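Local coordinates for protein ftsY (Mycoplasma mycoides, PDB 1ZU4) that serves as a receptor of the signal recognition particle (SRP), here as its NG fragment, in which a helical bundle is joined to a P-loop domain, at residues 242-247 with 273-278; 109-114 with 254-259; 233-238 with 278-283. All coordinates share one frame; numbering follows the deposited sequence.

Contact 1. Residues 242-247 with 273-278; sequences NGVIQA and GLAIKE
Val244 of helix 241-250 pushes both of its methyl groups against helix 272-280, CG2 onto the side chains of Ala275 and Ile276, CG1 onto the backbone oxygen of Ala275. CG1 lies opposite the backbone N (chi1 178°), and this rotation spreads the two branches over different parts of the partner helix. CG1 comes to 3.9 Å from Ala275 O, a van der Waals approach of a methyl to a peptide oxygen. CG2 leans the other way, to 3.9 Å from Ile276 CG1 and 4.3 Å from Ala275 CB. The small side chain of Ala275 points at the opposing helix and allows a close approach: the CA atoms of Val244 and Ile276 are 6.1 Å apart. Ile276 does not aim at Val244; its CB leaves the helix obliquely and only CG1, the methylene of its longer branch, meets the valine. With chi1 at -72°, that CG1 is opposite its own carbonyl carbon and next to the backbone N, while CG2 takes no part. Val244 packs in the manner of a knob in the hole formed by Ile272, Ala275, Ile276 and Leu279, between two helices of the P-loop domain, and also touches Leu280. All three touching residues are buried, and the segments are held together by van der Waals packing. On other faces of helix 272-280, Leu274 and Lys277 pack against Met53 of the helical bundle, and Lys277 NZ is hydrogen-bonded to Tyr86 O and Asp88 O.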
ATOM      1  N   ASN A 242       7.623  11.894  -4.257  1.00 18.08           N
ATOM      2  CA  ASN A 242       6.846  12.954  -3.611  1.00 17.86           C
ATOM      3  C   ASN A 242       5.895  12.382  -2.568  1.00 17.10           C
ATOM      4  O   ASN A 242       5.801  12.913  -1.487  1.00 18.14           O
ATOM      5  CB  ASN A 242       5.997  13.784  -4.632  1.00 16.93           C
ATOM      6  CG  ASN A 242       6.853  14.526  -5.651  1.00 17.05           C
ATOM      7  OD1 ASN A 242       6.964  15.770  -5.640  1.00 24.18           O
ATOM      8  ND2 ASN A 242       7.472  13.779  -6.514  1.00 13.18           N
ATOM      9  N   GLY A 243       5.182  11.320  -2.957  1.00 16.88           N
ATOM     10  CA  GLY A 243       4.175  10.662  -2.137  1.00 18.24           C
ATOM     11  C   GLY A 243       4.821   9.878  -1.017  1.00 17.51           C
ATOM     12  O   GLY A 243       4.300   9.831   0.083  1.00 18.19           O
ATOM     13  N   VAL A 244       6.004   9.315  -1.308  1.00 17.93           N
ATOM     14  CA  VAL A 244       6.791   8.564  -0.311  1.00 16.86           C
ATOM     15  C   VAL A 244       7.228   9.467   0.843  1.00 17.88           C
ATOM     16  O   VAL A 244       7.090   9.095   2.044  1.00 18.41           O
ATOM     17  CB  VAL A 244       8.013   7.859  -0.981  1.00 16.95           C
ATOM     18  CG1 VAL A 244       8.842   7.148   0.013  1.00 15.19           C
ATOM     19  CG2 VAL A 244       7.536   6.868  -2.061  1.00 15.11           C
ATOM     20  N   ILE A 245       7.766  10.635   0.508  1.00 18.54           N
ATOM     21  CA  ILE A 245       8.190  11.610   1.545  1.00 19.36           C
ATOM     22  C   ILE A 245       6.986  12.072   2.377  1.00 19.32           C
ATOM     23  O   ILE A 245       7.035  12.118   3.604  1.00 20.14           O
ATOM     24  CB  ILE A 245       8.972  12.793   0.908  1.00 19.77           C
ATOM     25  CG1 ILE A 245      10.305  12.298   0.328  1.00 17.28           C
ATOM     26  CG2 ILE A 245       9.179  13.982   1.880  1.00 21.21           C
ATOM     27  CD1 ILE A 245      10.802  13.206  -0.840  1.00 17.24           C
ATOM     28  N   GLN A 246       5.881  12.371   1.712  1.00 19.41           N
ATOM     29  CA  GLN A 246       4.681  12.785   2.411  1.00 19.35           C
ATOM     30  C   GLN A 246       4.155  11.673   3.321  1.00 18.90           C
ATOM     31  O   GLN A 246       3.705  11.971   4.434  1.00 17.00           O
ATOM     32  CB  GLN A 246       3.595  13.186   1.407  1.00 20.10           C
ATOM     33  CG  GLN A 246       3.914  14.474   0.694  1.00 22.60           C
ATOM     34  CD  GLN A 246       3.249  15.645   1.361  1.00 27.10           C
ATOM     35  OE1 GLN A 246       2.053  15.576   1.658  1.00 28.39           O
ATOM     36  NE2 GLN A 246       4.003  16.742   1.592  1.00 24.29           N
ATOM     37  N   ALA A 247       4.211  10.415   2.851  1.00 17.54           N
ATOM     38  CA  ALA A 247       3.765   9.280   3.659  1.00 17.59           C
ATOM     39  C   ALA A 247       4.661   9.143   4.896  1.00 17.72           C
ATOM     40  O   ALA A 247       4.157   8.914   5.967  1.00 16.39           O
ATOM     41  CB  ALA A 247       3.762   7.996   2.860  1.00 17.12           C
ATOM     42  N   GLY A 273       8.171   0.761  -4.820  1.00 13.93           N
ATOM     43  CA  GLY A 273       8.000  -0.201  -3.741  1.00 13.52           C
ATOM     44  C   GLY A 273       9.222  -0.217  -2.842  1.00 14.82           C
ATOM     45  O   GLY A 273       9.100  -0.377  -1.628  1.00 13.29           O
ATOM     46  N   LEU A 274      10.401  -0.086  -3.477  1.00 13.09           N
ATOM     47  CA  LEU A 274      11.672  -0.099  -2.793  1.00 14.33           C
ATOM     48  C   LEU A 274      11.946   1.211  -2.098  1.00 13.48           C
ATOM     49  O   LEU A 274      12.565   1.223  -1.063  1.00 14.03           O
ATOM     50  CB  LEU A 274      12.804  -0.421  -3.764  1.00 14.08           C
ATOM     51  CG  LEU A 274      12.819  -1.833  -4.357  1.00 18.25           C
ATOM     52  CD1 LEU A 274      14.006  -1.967  -5.337  1.00 20.42           C
ATOM     53  CD2 LEU A 274      12.996  -2.759  -3.228  1.00 20.05           C
ATOM     54  N   ALA A 275      11.544   2.309  -2.711  1.00 13.15           N
ATOM     55  CA  ALA A 275      11.642   3.616  -2.094  1.00 13.04           C
ATOM     56  C   ALA A 275      10.845   3.594  -0.785  1.00 13.21           C
ATOM     57  O   ALA A 275      11.308   4.121   0.210  1.00 12.08           O
ATOM     58  CB  ALA A 275      11.112   4.739  -3.068  1.00 13.15           C
ATOM     59  N   ILE A 276       9.647   2.982  -0.792  1.00 13.48           N
ATOM     60  CA  ILE A 276       8.813   2.894   0.405  1.00 13.79           C
ATOM     61  C   ILE A 276       9.541   2.102   1.519  1.00 14.95           C
ATOM     62  O   ILE A 276       9.676   2.554   2.656  1.00 13.15           O
ATOM     63  CB  ILE A 276       7.402   2.271   0.072  1.00 15.16           C
ATOM     64  CG1 ILE A 276       6.565   3.309  -0.718  1.00 13.22           C
ATOM     65  CG2 ILE A 276       6.672   1.830   1.350  1.00 14.56           C
ATOM     66  CD1 ILE A 276       5.397   2.718  -1.489  1.00 14.04           C
ATOM     67  N   LYS A 277       9.982   0.904   1.169  1.00 15.68           N
ATOM     68  CA  LYS A 277      10.737   0.051   2.077  1.00 15.84           C
ATOM     69  C   LYS A 277      11.918   0.842   2.702  1.00 14.93           C
ATOM     70  O   LYS A 277      12.103   0.789   3.908  1.00 13.93           O
ATOM     71  CB  LYS A 277      11.212  -1.171   1.279  1.00 16.30           C
ATOM     72  CG  LYS A 277      12.280  -2.016   1.916  1.00 16.86           C
ATOM     73  CD  LYS A 277      11.734  -2.589   3.212  1.00 23.04           C
ATOM     74  CE  LYS A 277      12.871  -3.047   4.107  1.00 25.60           C
ATOM     75  NZ  LYS A 277      14.017  -3.659   3.336  1.00 33.26           N
ATOM     76  N   GLU A 278      12.674   1.586   1.888  1.00 13.32           N
ATOM     77  CA  GLU A 278      13.843   2.338   2.406  1.00 15.46           C
ATOM     78  C   GLU A 278      13.426   3.502   3.314  1.00 15.07           C
ATOM     79  O   GLU A 278      13.870   3.579   4.457  1.00 15.90           O
ATOM     80  CB  GLU A 278      14.727   2.872   1.257  1.00 15.70           C
ATOM     81  CG  GLU A 278      15.939   3.691   1.711  1.00 17.20           C
ATOM     82  CD  GLU A 278      16.944   2.860   2.454  1.00 21.81           C
ATOM     83  OE1 GLU A 278      17.089   1.654   2.157  1.00 23.59           O
ATOM     84  OE2 GLU A 278      17.556   3.427   3.371  1.00 25.07           O
TER

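Contact 2. Residues 109-114 with 254-259; sequences MLVGVN and ADVSGI
Val111 and Ala254 mark the nearest approach of the two backbones, with their CA atoms 7.9 Å apart. Residues 109-111 are the end of strand 106-111, after which the chain leaves the sheet at Gly112 with a positive phi of 138°. In that conformation a CB would run into the carbonyl O of Val111, which glycine avoids. The partner 254-259 is mostly loop: Asp255 is the centre of an inverse gamma turn, and the chain becomes strand at Gly258. The two strands are not neighbours in the sheet; strand 230-236 lies between them, and its backbone is hydrogen-bonded to Met109 and Val111. The segments therefore meet through side chains over one face of the sheet. Strand 106-111 is a central strand of the largely parallel sheet of a P-loop domain, and Gly112 begins the loop of a strand-loop-helix element consistent with a Walker A motif (P-loop): Gly112 O takes a hydrogen bond from Lys118 NZ. Across the contact a single methyl, Val111 CG2, does the touching. CG1 is turned opposite the carbonyl carbon (chi1 -61°), leaving CG2 flanked by the backbone N and the carbonyl carbon and directed at the loop. It meets Val256 CG2 at 4.3 Å and Ala254 CB at 4.5 Å. Ala254 CB and Val256 CG2 are themselves 4.3 Å apart, so three methyls from three residues form a nearly equilateral, loose van der Waals cluster. Val111 also rests on Val231, Val256 on Leu233 and Ala254 on Leu213 of helix 206-221. The loop is tied down by Ser257 OG, hydrogen-bonded to Glu230 OE1 and Val231 N.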
ATOM      1  N   MET A 109      -7.963   0.548  10.814  1.00 13.66           N
ATOM      2  CA  MET A 109      -8.161   1.961  10.418  1.00 16.36           C
ATOM      3  C   MET A 109      -7.466   2.321   9.124  1.00 16.33           C
ATOM      4  O   MET A 109      -6.396   1.865   8.867  1.00 18.76           O
ATOM      5  CB  MET A 109      -7.619   2.883  11.490  1.00 16.34           C
ATOM      6  CG  MET A 109      -8.137   2.591  12.863  1.00 20.48           C
ATOM      7  SD  MET A 109      -7.467   3.829  13.945  1.00 30.84           S
ATOM      8  CE  MET A 109      -8.749   3.793  15.220  1.00 27.42           C
ATOM      9  N   LEU A 110      -8.054   3.172   8.319  1.00 16.29           N
ATOM     10  CA  LEU A 110      -7.356   3.672   7.167  1.00 16.74           C
ATOM     11  C   LEU A 110      -7.000   5.128   7.454  1.00 16.46           C
ATOM     12  O   LEU A 110      -7.811   5.869   8.015  1.00 16.22           O
ATOM     13  CB  LEU A 110      -8.189   3.559   5.921  1.00 16.73           C
ATOM     14  CG  LEU A 110      -8.406   2.207   5.203  1.00 19.99           C
ATOM     15  CD1 LEU A 110      -7.436   2.074   4.126  1.00 23.04           C
ATOM     16  CD2 LEU A 110      -8.425   0.963   6.083  1.00 20.11           C
ATOM     17  N   VAL A 111      -5.749   5.482   7.180  1.00 16.63           N
ATOM     18  CA  VAL A 111      -5.240   6.834   7.501  1.00 18.59           C
ATOM     19  C   VAL A 111      -4.465   7.397   6.327  1.00 19.65           C
ATOM     20  O   VAL A 111      -4.165   6.681   5.376  1.00 20.04           O
ATOM     21  CB  VAL A 111      -4.322   6.856   8.751  1.00 17.65           C
ATOM     22  CG1 VAL A 111      -5.068   6.384   9.995  1.00 17.88           C
ATOM     23  CG2 VAL A 111      -3.000   6.058   8.511  1.00 16.59           C
ATOM     24  N   GLY A 112      -4.119   8.673   6.427  1.00 22.77           N
ATOM     25  CA  GLY A 112      -3.361   9.379   5.408  1.00 24.24           C
ATOM     26  C   GLY A 112      -3.930  10.776   5.207  1.00 26.14           C
ATOM     27  O   GLY A 112      -5.012  11.116   5.731  1.00 23.88           O
ATOM     28  N   VAL A 113      -3.198  11.589   4.444  1.00 28.77           N
ATOM     29  CA  VAL A 113      -3.689  12.922   4.051  1.00 31.27           C
ATOM     30  C   VAL A 113      -4.762  12.753   3.010  1.00 32.98           C
ATOM     31  O   VAL A 113      -4.674  11.910   2.097  1.00 33.62           O
ATOM     32  CB  VAL A 113      -2.609  13.866   3.449  1.00 31.19           C
ATOM     33  CG1 VAL A 113      -2.239  13.443   2.061  1.00 31.56           C
ATOM     34  CG2 VAL A 113      -3.141  15.296   3.372  1.00 31.29           C
ATOM     35  N   ASN A 114      -5.766  13.594   3.141  1.00 35.16           N
ATOM     36  CA  ASN A 114      -6.897  13.595   2.243  1.00 37.22           C
ATOM     37  C   ASN A 114      -6.497  13.706   0.760  1.00 37.90           C
ATOM     38  O   ASN A 114      -5.429  14.263   0.404  1.00 39.08           O
ATOM     39  CB  ASN A 114      -7.870  14.683   2.711  1.00 37.59           C
ATOM     40  CG  ASN A 114      -8.264  14.480   4.183  1.00 40.08           C
ATOM     41  OD1 ASN A 114      -8.443  15.438   4.943  1.00 43.99           O
ATOM     42  ND2 ASN A 114      -8.394  13.217   4.589  1.00 42.37           N
ATOM     43  N   ALA A 254       0.471   8.970  13.302  1.00 25.17           N
ATOM     44  CA  ALA A 254      -0.277   7.745  13.521  1.00 24.44           C
ATOM     45  C   ALA A 254       0.720   6.631  13.568  1.00 23.87           C
ATOM     46  O   ALA A 254       1.778   6.694  12.918  1.00 23.82           O
ATOM     47  CB  ALA A 254      -1.303   7.535  12.392  1.00 25.03           C
ATOM     48  N   ASP A 255       0.407   5.627  14.367  1.00 22.83           N
ATOM     49  CA  ASP A 255       1.251   4.458  14.463  1.00 22.23           C
ATOM     50  C   ASP A 255       0.810   3.453  13.395  1.00 20.30           C
ATOM     51  O   ASP A 255      -0.046   2.599  13.625  1.00 19.28           O
ATOM     52  CB  ASP A 255       1.248   3.881  15.884  1.00 23.45           C
ATOM     53  CG  ASP A 255       1.925   4.838  16.910  1.00 27.42           C
ATOM     54  OD1 ASP A 255       3.100   5.227  16.737  1.00 30.42           O
ATOM     55  OD2 ASP A 255       1.273   5.183  17.921  1.00 35.43           O
ATOM     56  N   VAL A 256       1.433   3.597  12.229  1.00 17.32           N
ATOM     57  CA  VAL A 256       1.026   2.958  10.983  1.00 15.14           C
ATOM     58  C   VAL A 256       1.600   1.558  11.028  1.00 15.41           C
ATOM     59  O   VAL A 256       2.770   1.403  11.398  1.00 13.43           O
ATOM     60  CB  VAL A 256       1.608   3.744   9.753  1.00 15.48           C
ATOM     61  CG1 VAL A 256       1.402   2.965   8.406  1.00 16.15           C
ATOM     62  CG2 VAL A 256       1.028   5.214   9.666  1.00 13.60           C
ATOM     63  N   SER A 257       0.796   0.543  10.707  1.00 13.80           N
ATOM     64  CA  SER A 257       1.274  -0.877  10.753  1.00 13.76           C
ATOM     65  C   SER A 257       1.522  -1.396   9.359  1.00 14.74           C
ATOM     66  O   SER A 257       2.200  -2.405   9.209  1.00 15.88           O
ATOM     67  CB  SER A 257       0.240  -1.824  11.437  1.00 13.59           C
ATOM     68  OG  SER A 257      -1.000  -1.801  10.703  1.00 11.89           O
ATOM     69  N   GLY A 258       1.010  -0.699   8.328  1.00 12.72           N
ATOM     70  CA  GLY A 258       1.194  -1.133   6.978  1.00 13.01           C
ATOM     71  C   GLY A 258       0.721  -0.108   5.959  1.00 12.14           C
ATOM     72  O   GLY A 258       0.117   0.911   6.297  1.00 13.22           O
ATOM     73  N   ILE A 259       0.982  -0.405   4.708  1.00 12.06           N
ATOM     74  CA  ILE A 259       0.720   0.500   3.576  1.00 13.39           C
ATOM     75  C   ILE A 259      -0.197  -0.179   2.524  1.00 13.61           C
ATOM     76  O   ILE A 259      -0.071  -1.371   2.227  1.00 12.19           O
ATOM     77  CB  ILE A 259       2.054   0.930   2.869  1.00 14.20           C
ATOM     78  CG1 ILE A 259       3.064   1.641   3.817  1.00 17.04           C
ATOM     79  CG2 ILE A 259       1.826   1.813   1.623  1.00 13.60           C
ATOM     80  CD1 ILE A 259       2.541   2.801   4.544  1.00 18.66           C
TER

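Contact 3. Residues 233-238 with 278-283; sequences LVIDAT and ELLNIP
Leu280, near the end of helix 272-280, sets one methyl against two side chains of strand 230-236. Its CD2 lies 4.2 Å from Leu233 CD2 and 4.3 Å from Ile235 CD1. Leu233 and Ile235, two apart in the strand, point to the same face of the sheet; Leu233 CD2 and Ile235 CD1 are 4.9 Å apart, and Leu280 CD2 bridges them. In Leu233, chi1 of -177° puts CG anti to the backbone N, and chi2 of 61° leaves CD2 as the extended branch, toward the helix; in Ile235 the long branch is extended (chi2 175°) and ends in the touching CD1. These three residues are buried. Beyond them the contact thins quickly. The side chain of Ile282 faces the strand but stays 5.6 Å away at its closest, and Asn281, exposed and with positive phi, is where the chain departs from the helix; its OD1 is hydrogen-bonded to Trp91 NE1. At the other end, residues 236-238 diverge from the helix and close on themselves in an Asx turn. Asp236 OD1 accepts from Thr238 N at 2.9 Å and from Thr238 OG1 at 2.7 Å, both arriving from the same face of the carboxylate and tilted out of its plane. This double grip should fix the carboxylate's rotation, while Thr238 itself is exposed. Strand 230-236 pairs in parallel with strand 258-262, through the backbone of Leu233 and Ile235 to Gly258, Ile260 and Thr262; helix 241-250 lies alongside, with Phe250 on Leu233 and Glu248 on Leu280.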
ATOM      1  N   LEU A 233      -1.917   3.062   6.025  1.00 14.53           N
ATOM      2  CA  LEU A 233      -1.651   4.296   5.282  1.00 14.54           C
ATOM      3  C   LEU A 233      -1.733   4.145   3.748  1.00 13.98           C
ATOM      4  O   LEU A 233      -1.151   3.239   3.171  1.00 16.05           O
ATOM      5  CB  LEU A 233      -0.257   4.801   5.709  1.00 14.96           C
ATOM      6  CG  LEU A 233       0.268   6.127   5.129  1.00 16.13           C
ATOM      7  CD1 LEU A 233      -0.673   7.203   5.531  1.00 17.24           C
ATOM      8  CD2 LEU A 233       1.729   6.427   5.611  1.00 19.95           C
ATOM      9  N   VAL A 234      -2.422   5.051   3.061  1.00 15.12           N
ATOM     10  CA  VAL A 234      -2.596   4.945   1.618  1.00 14.06           C
ATOM     11  C   VAL A 234      -1.533   5.807   0.957  1.00 14.80           C
ATOM     12  O   VAL A 234      -1.356   6.983   1.267  1.00 14.69           O
ATOM     13  CB  VAL A 234      -4.024   5.349   1.135  1.00 15.42           C
ATOM     14  CG1 VAL A 234      -4.115   5.333  -0.389  1.00 14.05           C
ATOM     15  CG2 VAL A 234      -5.077   4.390   1.678  1.00 18.00           C
ATOM     16  N   ILE A 235      -0.791   5.200   0.063  1.00 14.99           N
ATOM     17  CA  ILE A 235       0.114   5.981  -0.735  1.00 16.65           C
ATOM     18  C   ILE A 235      -0.316   5.783  -2.151  1.00 16.18           C
ATOM     19  O   ILE A 235      -0.391   4.644  -2.606  1.00 17.18           O
ATOM     20  CB  ILE A 235       1.578   5.486  -0.582  1.00 16.15           C
ATOM     21  CG1 ILE A 235       2.032   5.630   0.883  1.00 16.32           C
ATOM     22  CG2 ILE A 235       2.461   6.279  -1.510  1.00 18.54           C
ATOM     23  CD1 ILE A 235       3.419   5.050   1.165  1.00 17.43           C
ATOM     24  N   ASP A 236      -0.555   6.887  -2.836  1.00 15.54           N
ATOM     25  CA  ASP A 236      -0.708   6.956  -4.312  1.00 16.55           C
ATOM     26  C   ASP A 236       0.597   6.815  -5.120  1.00 17.50           C
ATOM     27  O   ASP A 236       1.419   7.775  -5.223  1.00 16.80           O
ATOM     28  CB  ASP A 236      -1.370   8.314  -4.658  1.00 16.55           C
ATOM     29  CG  ASP A 236      -1.807   8.432  -6.102  1.00 17.93           C
ATOM     30  OD1 ASP A 236      -1.322   7.716  -7.017  1.00 20.42           O
ATOM     31  OD2 ASP A 236      -2.673   9.296  -6.342  1.00 22.42           O
ATOM     32  N   ALA A 237       0.776   5.649  -5.754  1.00 17.30           N
ATOM     33  CA  ALA A 237       2.014   5.393  -6.509  1.00 18.06           C
ATOM     34  C   ALA A 237       2.313   6.419  -7.629  1.00 19.43           C
ATOM     35  O   ALA A 237       3.502   6.667  -7.974  1.00 19.82           O
ATOM     36  CB  ALA A 237       2.040   3.981  -7.058  1.00 16.83           C
ATOM     37  N   THR A 238       1.269   7.002  -8.213  1.00 20.46           N
ATOM     38  CA  THR A 238       1.500   7.994  -9.272  1.00 21.56           C
ATOM     39  C   THR A 238       2.235   9.243  -8.779  1.00 22.81           C
ATOM     40  O   THR A 238       2.666  10.049  -9.602  1.00 23.30           O
ATOM     41  CB  THR A 238       0.213   8.402 -10.041  1.00 21.50           C
ATOM     42  OG1 THR A 238      -0.605   9.217  -9.201  1.00 21.31           O
ATOM     43  CG2 THR A 238      -0.579   7.164 -10.448  1.00 22.41           C
ATOM     44  N   GLU A 278      12.674   1.586   1.888  1.00 13.32           N
ATOM     45  CA  GLU A 278      13.843   2.338   2.406  1.00 15.46           C
ATOM     46  C   GLU A 278      13.426   3.502   3.314  1.00 15.07           C
ATOM     47  O   GLU A 278      13.870   3.579   4.457  1.00 15.90           O
ATOM     48  CB  GLU A 278      14.727   2.872   1.257  1.00 15.70           C
ATOM     49  CG  GLU A 278      15.939   3.691   1.711  1.00 17.20           C
ATOM     50  CD  GLU A 278      16.944   2.860   2.454  1.00 21.81           C
ATOM     51  OE1 GLU A 278      17.089   1.654   2.157  1.00 23.59           O
ATOM     52  OE2 GLU A 278      17.556   3.427   3.371  1.00 25.07           O
ATOM     53  N   LEU A 279      12.581   4.400   2.814  1.00 13.30           N
ATOM     54  CA  LEU A 279      12.255   5.574   3.582  1.00 14.15           C
ATOM     55  C   LEU A 279      11.372   5.304   4.810  1.00 14.28           C
ATOM     56  O   LEU A 279      11.641   5.886   5.834  1.00 13.61           O
ATOM     57  CB  LEU A 279      11.613   6.686   2.736  1.00 13.15           C
ATOM     58  CG  LEU A 279      11.806   8.090   3.362  1.00 17.47           C
ATOM     59  CD1 LEU A 279      13.279   8.533   3.216  1.00 20.49           C
ATOM     60  CD2 LEU A 279      10.870   9.149   2.774  1.00 17.02           C
ATOM     61  N   LEU A 280      10.332   4.469   4.689  1.00 13.29           N
ATOM     62  CA  LEU A 280       9.329   4.256   5.748  1.00 15.05           C
ATOM     63  C   LEU A 280       9.616   3.073   6.597  1.00 15.22           C
ATOM     64  O   LEU A 280       9.313   3.114   7.759  1.00 16.53           O
ATOM     65  CB  LEU A 280       7.881   4.101   5.187  1.00 14.23           C
ATOM     66  CG  LEU A 280       7.247   5.439   4.697  1.00 18.20           C
ATOM     67  CD1 LEU A 280       7.688   5.771   3.301  1.00 15.02           C
ATOM     68  CD2 LEU A 280       5.722   5.372   4.737  1.00 20.43           C
ATOM     69  N   ASN A 281      10.206   2.035   6.007  1.00 15.94           N
ATOM     70  CA  ASN A 281      10.455   0.766   6.662  1.00 16.43           C
ATOM     71  C   ASN A 281       9.174   0.169   7.223  1.00 16.65           C
ATOM     72  O   ASN A 281       9.150  -0.332   8.378  1.00 14.69           O
ATOM     73  CB  ASN A 281      11.485   0.929   7.794  1.00 17.96           C
ATOM     74  CG  ASN A 281      12.066  -0.372   8.218  1.00 19.28           C
ATOM     75  OD1 ASN A 281      12.093  -1.322   7.433  1.00 18.84           O
ATOM     76  ND2 ASN A 281      12.514  -0.441   9.479  1.00 19.89           N
ATOM     77  N   ILE A 282       8.102   0.282   6.436  1.00 15.55           N
ATOM     78  CA  ILE A 282       6.795  -0.237   6.822  1.00 15.93           C
ATOM     79  C   ILE A 282       6.344  -1.129   5.659  1.00 15.57           C
ATOM     80  O   ILE A 282       6.511  -0.735   4.521  1.00 14.91           O
ATOM     81  CB  ILE A 282       5.729   0.895   7.042  1.00 16.11           C
ATOM     82  CG1 ILE A 282       6.064   1.787   8.239  1.00 14.33           C
ATOM     83  CG2 ILE A 282       4.346   0.301   7.257  1.00 14.06           C
ATOM     84  CD1 ILE A 282       5.426   3.178   8.178  1.00 16.09           C
ATOM     85  N   PRO A 283       5.772  -2.320   5.944  1.00 17.06           N
ATOM     86  CA  PRO A 283       5.398  -3.184   4.826  1.00 16.26           C
ATOM     87  C   PRO A 283       4.239  -2.663   4.024  1.00 15.85           C
ATOM     88  O   PRO A 283       3.223  -2.167   4.576  1.00 15.29           O
ATOM     89  CB  PRO A 283       4.970  -4.477   5.503  1.00 17.89           C
ATOM     90  CG  PRO A 283       5.364  -4.356   6.938  1.00 18.49           C
ATOM     91  CD  PRO A 283       5.414  -2.921   7.248  1.00 16.33           C
TER

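Contacts 1 and 3 form one continuous packing layer: their centres are 5 Å apart, both use helix 272-280, and Ala247 CB of contact 1 lies 3.4 Å from Ile235 CD1 of contact 3. Contact 2 reaches the same sheet. It is joined to contact 3 by probable backbone hydrogen bonds, Ile259 N to Pro283 O at 2.9 Å and Leu233 N to Gly258 O at 3.0 Å. The centres of contacts 1 and 2 are 14 Å apart, although their nearest atoms come to about 4 Å without touching. Leu233 CD1 packs 3.5 Å from Gly112 CA of the probable P-loop, whose backbone amides appear to hold a sulfate, so contacts 2 and 3 both adjoin that loop.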